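Local coordinates for PTS system, IIA component (Streptococcus pneumoniae serotype 4, PDB 5T3U), which probably takes up and passes on phosphoryl groups as the IIA component of a mannose-family phosphotransferase system associated with fucose utilization, at residues Asn36-Thr41 with Asp66-Val71; His55-Gln60 with Asn84-Arg89; Val73-Asp76 with Pro82-Val85. All coordinates share one frame; numbering follows the deposited sequence.

Contact 1: residues Asn36-Thr41 with Asp66-Val71; sequences NDRVRT and DSNQEV
Where the parallel sheet begins, Asp-37 and Arg-38 in the turn leading into strand 39-44 meet Ser-67 and Asn-68, where the chain enters strand 68-75. The carbonyl oxygen Asp-37 O lies 3.6 Å from Ser-67 CB, and Asp-37 CB comes alongside the hydroxyl, 3.9 Å from Ser-67 OG. The carboxylate itself takes no part in this touch; its OD1 is hydrogen-bonded to Thr-35 OG1. Asn-68 sets out toward the first segment, and its amide lies between the backbone carbonyl of Asp-37 and the NE end of Arg-38. The two strands are not neighbours in this open alpha/beta sheet: strand 7-16 runs between them, and Phe-7 packs against Asp-37, Arg-38 and Asn-68 alike. Arg-38 reaches the amide because its chain folds back at chi2 (-59°) and again at chi3, which lays the guanidinium obliquely against Asn-68 with the two planes 35° apart. That guanidinium is also gripped by Asp-115 through a salt bridge, by the carbonyl of Arg-9 and by a cation-pi contact with Tyr-114. Within the first segment, Arg-40 NE donates a nearly straight hydrogen bond to Asn-36 O (2.9 Å, 170°), the acceptor lying in the guanidinium plane, and so ties the turn back onto its own strand.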
loop_
_atom_site.group_PDB
_atom_site.type_symbol
_atom_site.label_atom_id
_atom_site.label_comp_id
_atom_site.label_asym_id
_atom_site.label_seq_id
_atom_site.Cartn_x
_atom_site.Cartn_y
_atom_site.Cartn_z
ATOM N N ASN A 36 7.441 -8.118 17.539
ATOM C CA ASN A 36 7.009 -6.871 18.156
ATOM C C ASN A 36 8.105 -5.896 18.606
ATOM O O ASN A 36 7.870 -4.711 18.721
ATOM C CB ASN A 36 6.209 -7.264 19.412
ATOM C CG ASN A 36 5.036 -6.389 19.636
ATOM O OD1 ASN A 36 4.452 -5.853 18.686
ATOM N ND2 ASN A 36 4.642 -6.242 20.911
ATOM N N ASP A 37 9.291 -6.396 18.897
ATOM C CA ASP A 37 10.393 -5.517 19.240
ATOM C C ASP A 37 11.051 -4.912 17.994
ATOM O O ASP A 37 11.961 -4.107 18.135
ATOM C CB ASP A 37 11.453 -6.262 20.074
ATOM C CG ASP A 37 11.984 -7.490 19.365
ATOM O OD1 ASP A 37 11.242 -8.065 18.543
ATOM O OD2 ASP A 37 13.138 -7.902 19.632
ATOM N N ARG A 38 10.638 -5.328 16.788
ATOM C CA ARG A 38 11.223 -4.771 15.540
ATOM C C ARG A 38 10.198 -4.089 14.638
ATOM O O ARG A 38 10.509 -3.118 13.969
ATOM C CB ARG A 38 11.923 -5.849 14.698
ATOM C CG ARG A 38 12.936 -6.681 15.410
ATOM C CD ARG A 38 14.068 -5.849 16.011
ATOM N NE ARG A 38 14.744 -4.954 15.058
ATOM C CZ ARG A 38 15.733 -5.310 14.237
ATOM N NH1 ARG A 38 16.167 -6.564 14.197
ATOM N NH2 ARG A 38 16.292 -4.406 13.429
ATOM N N VAL A 39 8.987 -4.627 14.586
ATOM C CA VAL A 39 7.943 -4.143 13.680
ATOM C C VAL A 39 6.597 -4.170 14.340
ATOM O O VAL A 39 6.225 -5.154 15.015
ATOM C CB VAL A 39 7.860 -4.989 12.352
ATOM C CG1 VAL A 39 6.811 -4.388 11.394
ATOM C CG2 VAL A 39 9.227 -5.058 11.665
ATOM N N ARG A 40 5.871 -3.069 14.165
ATOM C CA ARG A 40 4.509 -2.947 14.703
ATOM C C ARG A 40 3.581 -2.281 13.711
ATOM O O ARG A 40 4.028 -1.540 12.835
ATOM C CB ARG A 40 4.525 -2.130 16.010
ATOM C CG ARG A 40 5.159 -2.919 17.167
ATOM C CD ARG A 40 5.039 -2.136 18.478
ATOM N NE ARG A 40 6.001 -2.657 19.445
ATOM C CZ ARG A 40 6.016 -2.336 20.738
ATOM N NH1 ARG A 40 5.102 -1.502 21.234
ATOM N NH2 ARG A 40 6.934 -2.879 21.531
ATOM N N THR A 41 2.284 -2.506 13.874
ATOM C CA THR A 41 1.320 -1.748 13.097
ATOM C C THR A 41 0.314 -1.038 13.989
ATOM O O THR A 41 0.080 -1.450 15.124
ATOM C CB THR A 41 0.546 -2.651 12.102
ATOM O OG1 THR A 41 -0.331 -3.520 12.823
ATOM C CG2 THR A 41 1.519 -3.465 11.276
ATOM N N ASP A 66 13.079 1.633 22.529
ATOM C CA ASP A 66 13.754 0.924 23.615
ATOM C C ASP A 66 14.624 -0.196 23.082
ATOM O O ASP A 66 15.551 -0.613 23.768
ATOM C CB ASP A 66 12.778 0.318 24.625
ATOM C CG ASP A 66 12.002 1.350 25.388
ATOM O OD1 ASP A 66 12.540 2.444 25.666
ATOM O OD2 ASP A 66 10.820 1.058 25.719
ATOM N N SER A 67 14.300 -0.683 21.867
ATOM C CA SER A 67 14.922 -1.874 21.262
ATOM C C SER A 67 15.636 -1.615 19.960
ATOM O O SER A 67 16.216 -2.537 19.384
ATOM C CB SER A 67 13.846 -2.912 20.915
ATOM O OG SER A 67 13.279 -3.453 22.079
ATOM N N ASN A 68 15.552 -0.392 19.460
ATOM C CA ASN A 68 16.133 -0.082 18.164
ATOM C C ASN A 68 16.739 1.281 18.280
ATOM O O ASN A 68 16.190 2.105 18.986
ATOM C CB ASN A 68 15.034 -0.048 17.068
ATOM C CG ASN A 68 14.329 -1.358 16.902
ATOM O OD1 ASN A 68 13.272 -1.586 17.496
ATOM N ND2 ASN A 68 14.904 -2.240 16.115
ATOM N N GLN A 69 17.834 1.536 17.593
ATOM C CA GLN A 69 18.446 2.875 17.609
ATOM C C GLN A 69 17.624 3.944 16.877
ATOM O O GLN A 69 17.609 5.113 17.293
ATOM C CB GLN A 69 19.841 2.844 16.990
ATOM C CG GLN A 69 20.890 2.100 17.819
ATOM C CD GLN A 69 22.235 2.143 17.112
ATOM O OE1 GLN A 69 22.686 1.149 16.545
ATOM N NE2 GLN A 69 22.843 3.311 17.079
ATOM N N GLU A 70 16.989 3.553 15.770
ATOM C CA GLU A 70 16.108 4.428 15.020
ATOM C C GLU A 70 14.768 3.751 14.751
ATOM O O GLU A 70 14.646 2.518 14.872
ATOM C CB GLU A 70 16.707 4.690 13.660
ATOM C CG GLU A 70 18.036 5.355 13.626
ATOM C CD GLU A 70 18.581 5.320 12.221
ATOM O OE1 GLU A 70 17.910 4.748 11.313
ATOM O OE2 GLU A 70 19.680 5.859 12.023
ATOM N N VAL A 71 13.763 4.550 14.383
ATOM C CA VAL A 71 12.473 4.020 13.927
ATOM C C VAL A 71 12.048 4.732 12.624
ATOM O O VAL A 71 12.154 5.958 12.506
ATOM C CB VAL A 71 11.402 4.132 15.037
ATOM C CG1 VAL A 71 9.988 3.771 14.518
ATOM C CG2 VAL A 71 11.765 3.253 16.205
#

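Contact 2: residues His55-Gln60 with Asn84-Arg89; sequences HYFKNQ and NVALSR
Phe-57 of helix 50-65 and Val-85 and Ala-86 of helix 81-90 form the close-packed half of a helix-helix contact, and Lys-58 with Arg-89 forms its outer half. The short segments cross at -60° with their axes 10.2 Å apart at closest approach. On the inner side, Phe-57 leaves its helix with CG anti to the backbone N (chi1 -174°), which carries the ring across to the second helix. There its far end is pressed against the small side chain of Ala-86, with Phe-57 CZ 3.4 Å from Ala-86 CB and Phe-57 CE2 3.6 Å from Ala-86 CA. Nearer the root of the ring, a single methyl of Val-85 does the touching: Val-85 CG1 lies 3.8 Å from Phe-57 CD2 and almost as near to CG. This part is entirely apolar and largely buried.

The outer side is open to solvent, Arg-89 being exposed and Lys-58 partly so, and is held differently. Arg-89, bent at chi2 (60°) and chi3, turns its guanidinium so that one face receives the methylenes of Lys-58, extended as far as CE: Lys-58 CD stands 3.5 Å above the plane, over its centre, and Lys-58 CE is 3.6 Å from Arg-89 NH1. Methylene groups thus cover a flat cation, while the two charges stay apart, Lys-58 NZ being 5.0 Å from Arg-89 NH1. Each has an acid of helix 50-65 to balance it, Asp-62 for Lys-58 and Glu-54 for Arg-89. The sheet lies against the inner side of the helix pair, where Phe-57 also packs on Leu-12 and Ala-14 of strand 7-16 and on Leu-42 of strand 39-44.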
loop_
_atom_site.group_PDB
_atom_site.type_symbol
_atom_site.label_atom_id
_atom_site.label_comp_id
_atom_site.label_asym_id
_atom_site.label_seq_id
_atom_site.Cartn_x
_atom_site.Cartn_y
_atom_site.Cartn_z
ATOM N N HIS A 55 -2.053 8.637 21.716
ATOM C CA HIS A 55 -1.110 8.130 22.692
ATOM C C HIS A 55 -0.705 6.682 22.469
ATOM O O HIS A 55 0.410 6.299 22.806
ATOM C CB HIS A 55 -1.475 8.473 24.148
ATOM C CG HIS A 55 -2.865 8.101 24.531
ATOM N ND1 HIS A 55 -3.287 6.787 24.608
ATOM C CD2 HIS A 55 -3.919 8.863 24.919
ATOM C CE1 HIS A 55 -4.560 6.760 24.979
ATOM N NE2 HIS A 55 -4.964 8.004 25.179
ATOM N N TYR A 56 -1.581 5.910 21.831
ATOM C CA TYR A 56 -1.232 4.578 21.345
ATOM C C TYR A 56 -0.080 4.672 20.389
ATOM O O TYR A 56 0.881 3.903 20.494
ATOM C CB TYR A 56 -2.378 3.942 20.559
ATOM C CG TYR A 56 -3.555 3.469 21.350
ATOM C CD1 TYR A 56 -3.422 3.000 22.666
ATOM C CD2 TYR A 56 -4.825 3.448 20.757
ATOM C CE1 TYR A 56 -4.563 2.541 23.389
ATOM C CE2 TYR A 56 -5.940 3.000 21.445
ATOM C CZ TYR A 56 -5.812 2.549 22.753
ATOM O OH TYR A 56 -6.951 2.108 23.391
ATOM N N PHE A 57 -0.203 5.614 19.449
ATOM C CA PHE A 57 0.844 5.932 18.481
ATOM C C PHE A 57 2.176 6.300 19.139
ATOM O O PHE A 57 3.224 5.743 18.804
ATOM C CB PHE A 57 0.404 7.056 17.512
ATOM C CG PHE A 57 1.398 7.299 16.414
ATOM C CD1 PHE A 57 1.262 6.672 15.188
ATOM C CD2 PHE A 57 2.505 8.100 16.628
ATOM C CE1 PHE A 57 2.225 6.854 14.178
ATOM C CE2 PHE A 57 3.461 8.288 15.641
ATOM C CZ PHE A 57 3.311 7.649 14.406
ATOM N N LYS A 58 2.127 7.272 20.056
ATOM C CA LYS A 58 3.307 7.714 20.778
ATOM C C LYS A 58 3.963 6.533 21.472
ATOM O O LYS A 58 5.163 6.344 21.364
ATOM C CB LYS A 58 2.951 8.829 21.780
ATOM C CG LYS A 58 4.131 9.317 22.657
ATOM C CD LYS A 58 3.629 10.293 23.761
ATOM C CE LYS A 58 4.789 11.004 24.497
ATOM N NZ LYS A 58 5.765 10.011 25.085
ATOM N N ASN A 59 3.164 5.741 22.172
ATOM C CA ASN A 59 3.640 4.540 22.865
ATOM C C ASN A 59 4.296 3.503 21.965
ATOM O O ASN A 59 5.306 2.915 22.345
ATOM C CB ASN A 59 2.479 3.891 23.661
ATOM C CG ASN A 59 2.167 4.629 24.965
ATOM O OD1 ASN A 59 2.928 5.501 25.409
ATOM N ND2 ASN A 59 1.044 4.276 25.590
ATOM N N GLN A 60 3.737 3.264 20.774
ATOM C CA GLN A 60 4.369 2.339 19.797
ATOM C C GLN A 60 5.759 2.815 19.375
ATOM O O GLN A 60 6.696 2.000 19.297
ATOM C CB GLN A 60 3.504 2.132 18.531
ATOM C CG GLN A 60 2.122 1.561 18.768
ATOM C CD GLN A 60 2.151 0.087 19.071
ATOM O OE1 GLN A 60 2.605 -0.330 20.144
ATOM N NE2 GLN A 60 1.647 -0.735 18.119
ATOM N N ASN A 84 -0.321 13.110 10.573
ATOM C CA ASN A 84 -0.385 14.365 11.345
ATOM C C ASN A 84 0.202 14.189 12.754
ATOM O O ASN A 84 0.989 15.017 13.228
ATOM C CB ASN A 84 -1.821 14.885 11.460
ATOM C CG ASN A 84 -2.362 15.449 10.150
ATOM O OD1 ASN A 84 -1.612 15.877 9.256
ATOM N ND2 ASN A 84 -3.682 15.465 10.044
ATOM N N VAL A 85 -0.207 13.105 13.404
ATOM C CA VAL A 85 0.249 12.747 14.732
ATOM C C VAL A 85 1.764 12.470 14.761
ATOM O O VAL A 85 2.492 13.011 15.622
ATOM C CB VAL A 85 -0.595 11.567 15.290
ATOM C CG1 VAL A 85 0.019 10.963 16.527
ATOM C CG2 VAL A 85 -2.022 12.022 15.607
ATOM N N ALA A 86 2.249 11.658 13.821
ATOM C CA ALA A 86 3.674 11.331 13.764
ATOM C C ALA A 86 4.539 12.598 13.685
ATOM O O ALA A 86 5.544 12.737 14.409
ATOM C CB ALA A 86 3.970 10.427 12.585
ATOM N N LEU A 87 4.179 13.490 12.766
ATOM C CA LEU A 87 4.960 14.682 12.528
ATOM C C LEU A 87 4.944 15.615 13.759
ATOM O O LEU A 87 5.986 16.142 14.145
ATOM C CB LEU A 87 4.464 15.428 11.282
ATOM C CG LEU A 87 5.319 16.627 10.843
ATOM C CD1 LEU A 87 6.708 16.228 10.395
ATOM C CD2 LEU A 87 4.625 17.412 9.722
ATOM N N SER A 88 3.779 15.792 14.377
ATOM C CA SER A 88 3.708 16.695 15.513
ATOM C C SER A 88 4.447 16.122 16.712
ATOM O O SER A 88 5.218 16.835 17.353
ATOM C CB SER A 88 2.266 17.091 15.843
ATOM O OG SER A 88 1.942 18.316 15.195
ATOM N N ARG A 89 4.247 14.824 16.974
ATOM C CA ARG A 89 4.820 14.204 18.150
ATOM C C ARG A 89 6.341 14.049 18.061
ATOM O O ARG A 89 7.041 14.250 19.063
ATOM C CB ARG A 89 4.107 12.879 18.479
ATOM C CG ARG A 89 4.637 12.171 19.713
ATOM C CD ARG A 89 4.493 13.040 20.981
ATOM N NE ARG A 89 3.124 13.040 21.478
ATOM C CZ ARG A 89 2.735 13.578 22.633
ATOM N NH1 ARG A 89 3.614 14.211 23.427
ATOM N NH2 ARG A 89 1.463 13.491 22.997
#

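Contact 3: residues Val73-Asp76 with Pro82-Val85; sequences VLTD and PNNV
Thr-75 OG1 is held by two groups: Asn-83 ND2 donates a hydrogen bond to it at 2.7 Å, and the hydroxyl of Thr-100 on the next strand bonds to it as well. The Asn-83 bond is short but bent (137° at the hydrogen), and the hydroxyl oxygen lies 28° out of the amide plane. Asn-83 starts with its chain directed off to one flank; a chi1 of -157° brings the amide to Thr-75, and the two side chains cross at about a right angle. The threonine methyl packs on the helix backbone, with Thr-75 CG2 3.9 Å from Asn-83 CA. A water makes a second polar link, donating to Asp-76 OD1 (2.7 Å) and accepting from Asn-83 N (3.1 Å), an amide in the first turn of helix 81-90. Beside it Asp-76 OD1 stands 4.1 Å from Pro-82 CG, while OD2 takes the backbone N-H of His-16. Strand 68-75 thus passes into helix 81-90 of a beta-alpha-beta unit at the carboxy-terminal ends of the sheet's strands, with strand 96-100 beside Asn-83, strand 7-16 and helix 50-65 against Pro-82, and Thr-26 of the second subunit against Asp-76.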
loop_
_atom_site.group_PDB
_atom_site.type_symbol
_atom_site.label_atom_id
_atom_site.label_comp_id
_atom_site.label_asym_id
_atom_site.label_seq_id
_atom_site.Cartn_x
_atom_site.Cartn_y
_atom_site.Cartn_z
ATOM N N VAL A 73 8.667 5.375 10.652
ATOM C CA VAL A 73 7.228 5.352 10.649
ATOM C C VAL A 73 6.776 5.417 9.186
ATOM O O VAL A 73 7.151 6.350 8.438
ATOM C CB VAL A 73 6.644 6.565 11.443
ATOM C CG1 VAL A 73 5.118 6.531 11.456
ATOM C CG2 VAL A 73 7.176 6.584 12.879
ATOM N N LEU A 74 5.994 4.423 8.781
ATOM C CA LEU A 74 5.349 4.434 7.455
ATOM C C LEU A 74 3.897 4.800 7.654
ATOM O O LEU A 74 3.202 4.183 8.475
ATOM C CB LEU A 74 5.456 3.069 6.784
ATOM C CG LEU A 74 6.866 2.513 6.551
ATOM C CD1 LEU A 74 6.755 1.165 5.806
ATOM C CD2 LEU A 74 7.788 3.501 5.813
ATOM N N THR A 75 3.439 5.828 6.943
ATOM C CA THR A 75 2.029 6.205 7.032
ATOM C C THR A 75 1.355 6.138 5.646
ATOM O O THR A 75 2.018 6.207 4.606
ATOM C CB THR A 75 1.846 7.608 7.618
ATOM O OG1 THR A 75 2.404 8.544 6.702
ATOM C CG2 THR A 75 2.535 7.731 9.036
ATOM N N ASP A 76 0.034 5.999 5.665
ATOM C CA ASP A 76 -0.715 5.703 4.453
ATOM C C ASP A 76 -0.753 6.853 3.453
ATOM O O ASP A 76 -0.575 6.628 2.262
ATOM C CB ASP A 76 -2.125 5.148 4.766
ATOM C CG ASP A 76 -2.909 5.983 5.801
ATOM O OD1 ASP A 76 -2.345 6.914 6.433
ATOM O OD2 ASP A 76 -4.113 5.653 6.006
ATOM N N PRO A 82 -2.753 9.504 11.068
ATOM C CA PRO A 82 -1.464 8.899 11.450
ATOM C C PRO A 82 -0.275 9.795 11.089
ATOM O O PRO A 82 0.633 10.003 11.926
ATOM C CB PRO A 82 -1.428 7.575 10.639
ATOM C CG PRO A 82 -2.906 7.217 10.498
ATOM C CD PRO A 82 -3.572 8.561 10.262
ATOM N N ASN A 83 -0.270 10.339 9.876
ATOM C CA ASN A 83 0.843 11.218 9.514
ATOM C C ASN A 83 0.859 12.510 10.326
ATOM O O ASN A 83 1.930 12.967 10.683
ATOM C CB ASN A 83 0.853 11.587 8.047
ATOM C CG ASN A 83 2.229 11.984 7.572
ATOM O OD1 ASN A 83 2.512 13.157 7.339
ATOM N ND2 ASN A 83 3.103 11.016 7.458
ATOM N N ASN A 84 -0.321 13.110 10.573
ATOM C CA ASN A 84 -0.385 14.365 11.345
ATOM C C ASN A 84 0.202 14.189 12.754
ATOM O O ASN A 84 0.989 15.017 13.228
ATOM C CB ASN A 84 -1.821 14.885 11.460
ATOM C CG ASN A 84 -2.362 15.449 10.150
ATOM O OD1 ASN A 84 -1.612 15.877 9.256
ATOM N ND2 ASN A 84 -3.682 15.465 10.044
ATOM N N VAL A 85 -0.207 13.105 13.404
ATOM C CA VAL A 85 0.249 12.747 14.732
ATOM C C VAL A 85 1.764 12.470 14.761
ATOM O O VAL A 85 2.492 13.011 15.622
ATOM C CB VAL A 85 -0.595 11.567 15.290
ATOM C CG1 VAL A 85 0.019 10.963 16.527
ATOM C CG2 VAL A 85 -2.022 12.022 15.607
HETATM O O HOH W 1 -1.583 9.335 7.297
#

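Overall arrangement
Contacts 1 and 3 use opposite ends of strand 68-75: contact 1 lies where the strand starts, contact 3 where it gives way to helix 81-90, with their centres about 16 Å apart. Contact 3 is wholly buried and largely polar, bonded partly through water; contact 1 is partly buried and mixes backbone, amide and guanidinium groups; contact 2 is apolar within and charged at its outer side. Contacts 2 and 3 share helix 81-90 and adjoin, Phe-57 CZ lying 3.6 Å from Val-73 CG1. Contacts 1 and 2 meet through a probable hydrogen bond from Arg-40 NH1 to Gln-60 OE1 (3.0 Å), joining strand 39-44 to helix 50-65.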